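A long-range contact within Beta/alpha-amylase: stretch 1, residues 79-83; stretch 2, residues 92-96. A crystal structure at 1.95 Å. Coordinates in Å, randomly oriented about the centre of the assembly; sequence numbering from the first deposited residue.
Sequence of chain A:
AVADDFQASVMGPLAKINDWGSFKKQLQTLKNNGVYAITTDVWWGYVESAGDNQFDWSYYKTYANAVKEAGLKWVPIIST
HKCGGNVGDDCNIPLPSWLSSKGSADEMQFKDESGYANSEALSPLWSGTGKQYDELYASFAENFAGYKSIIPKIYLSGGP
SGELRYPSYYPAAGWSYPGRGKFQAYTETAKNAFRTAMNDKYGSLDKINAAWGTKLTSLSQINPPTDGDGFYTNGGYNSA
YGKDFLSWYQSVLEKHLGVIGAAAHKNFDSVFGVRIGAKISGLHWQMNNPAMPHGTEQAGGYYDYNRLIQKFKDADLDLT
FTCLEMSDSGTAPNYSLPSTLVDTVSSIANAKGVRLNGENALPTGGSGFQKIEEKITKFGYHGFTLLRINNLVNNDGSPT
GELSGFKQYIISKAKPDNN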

# COMPACT_ATOMS: atom_id res chain seq x y z
N SER A 79 0.97 4.52 9.38
CA SER A 79 1.98 3.73 8.66
C SER A 79 2.57 2.63 9.54
O SER A 79 3.61 2.81 10.17
CB SER A 79 3.07 4.66 8.14
OG SER A 79 2.51 5.53 7.19
N THR A 80 1.85 1.51 9.58
CA THR A 80 2.22 0.30 10.30
C THR A 80 3.17 -0.55 9.41
O THR A 80 2.98 -1.77 9.20
CB THR A 80 0.96 -0.51 10.62
OG1 THR A 80 0.17 -0.61 9.43
CG2 THR A 80 0.13 0.19 11.71
N HIS A 81 4.17 0.12 8.85
CA HIS A 81 5.19 -0.58 8.08
C HIS A 81 6.55 0.04 8.37
O HIS A 81 6.64 1.12 8.96
CB HIS A 81 4.86 -0.59 6.58
CG HIS A 81 4.69 0.77 5.97
ND1 HIS A 81 3.50 1.47 6.03
CD2 HIS A 81 5.54 1.54 5.26
CE1 HIS A 81 3.64 2.62 5.39
NE2 HIS A 81 4.87 2.68 4.92
N LYS A 82 7.60 -0.68 7.98
CA LYS A 82 8.97 -0.26 8.22
C LYS A 82 9.44 0.64 7.09
O LYS A 82 9.05 0.44 5.94
CB LYS A 82 9.86 -1.52 8.33
CG LYS A 82 11.37 -1.28 8.18
CD LYS A 82 12.19 -2.46 8.72
CE LYS A 82 12.05 -3.71 7.88
NZ LYS A 82 13.03 -4.76 8.32
N CYS A 83 10.26 1.63 7.42
CA CYS A 83 10.99 2.38 6.40
C CYS A 83 12.44 1.89 6.40
O CYS A 83 13.12 1.96 7.43
CB CYS A 83 10.95 3.89 6.66
SG CYS A 83 11.30 4.89 5.20
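Stretch 2, residues 92-96: NIPLP

Two backbone segments need share only a single residue pair to be held in antiparallel register, and the contact between residues 79-83 and 92-96 of this amylase is a compact example. Its anchor is the pair C83 and I93, which exchange two main-chain hydrogen bonds: C83 N donates to I93 O at 2.8 Å, and I93 N donates to C83 O, also at 2.8 Å. The N-H...O angles, 161° and 175°, are close to linear, as expected when two extended chains face each other squarely. The same carbonyls draw in neighbouring CA-H groups, with K82 CA 3.2 Å from I93 O and N92 CA 3.4 Å from C83 O, so each oxygen is approached from both a nitrogen and an adjacent alpha carbon.

Direction follows from this pairing. The touching parts run 160° apart, nearly antiparallel, and the CA atoms of C83 and I93 lie 4.7 Å from each other. One step further, K82 CA and P94 CA are 4.5 Å apart, but regular strand geometry in stretch 2 is confined to N92 and I93. Beyond the pair a water joins the two chains, donating to H81 O at 2.8 Å and to P94 O at 3.2 Å, and so links two carbonyl oxygens that cannot bond to each other.

Packing completes the contact. The side chains of C83 and I93 emerge on the same face of the bridge, bringing C83 CB within 3.7 Å of I93 CB. K82 rests beside P94, its CG 3.9 Å from P94 CA, before its end leads away. L95 starts out sideways, yet its m,t rotamer carries the methyl CD2 back to the first stretch, 3.8 Å from H81 C and 3.9 Å from T80 O. In all, 294 Å² is buried, counting both sides.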

# COMPACT_ATOMS: atom_id res chain seq x y z
N ASN A 92 15.52 4.64 8.20
CA ASN A 92 15.62 3.54 9.14
C ASN A 92 14.56 3.68 10.19
O ASN A 92 14.81 4.23 11.27
CB ASN A 92 17.01 3.48 9.78
CG ASN A 92 17.19 2.25 10.64
OD1 ASN A 92 16.27 1.42 10.77
ND2 ASN A 92 18.38 2.12 11.24
N ILE A 93 13.35 3.22 9.87
CA ILE A 93 12.23 3.36 10.79
C ILE A 93 11.55 2.00 10.91
O ILE A 93 10.56 1.71 10.22
CB ILE A 93 11.22 4.47 10.35
CG1 ILE A 93 11.98 5.76 9.96
CG2 ILE A 93 10.17 4.70 11.47
CD1 ILE A 93 11.13 6.83 9.21
N PRO A 94 12.08 1.15 11.80
CA PRO A 94 11.56 -0.21 11.92
C PRO A 94 10.20 -0.22 12.62
O PRO A 94 9.78 0.80 13.18
CB PRO A 94 12.64 -0.92 12.76
CG PRO A 94 13.22 0.18 13.62
CD PRO A 94 13.18 1.42 12.75
N LEU A 95 9.50 -1.34 12.55
CA LEU A 95 8.34 -1.55 13.43
C LEU A 95 8.77 -1.41 14.89
O LEU A 95 9.94 -1.62 15.21
CB LEU A 95 7.74 -2.94 13.19
CG LEU A 95 7.22 -3.28 11.78
CD1 LEU A 95 6.67 -4.70 11.77
CD2 LEU A 95 6.15 -2.28 11.33
N PRO A 96 7.83 -1.06 15.80
CA PRO A 96 8.18 -0.99 17.23
C PRO A 96 8.94 -2.25 17.67
O PRO A 96 8.48 -3.38 17.44
CB PRO A 96 6.81 -0.92 17.90
CG PRO A 96 5.97 -0.13 16.90
CD PRO A 96 6.42 -0.70 15.56
O HOH W 1 7.31 1.88 11.55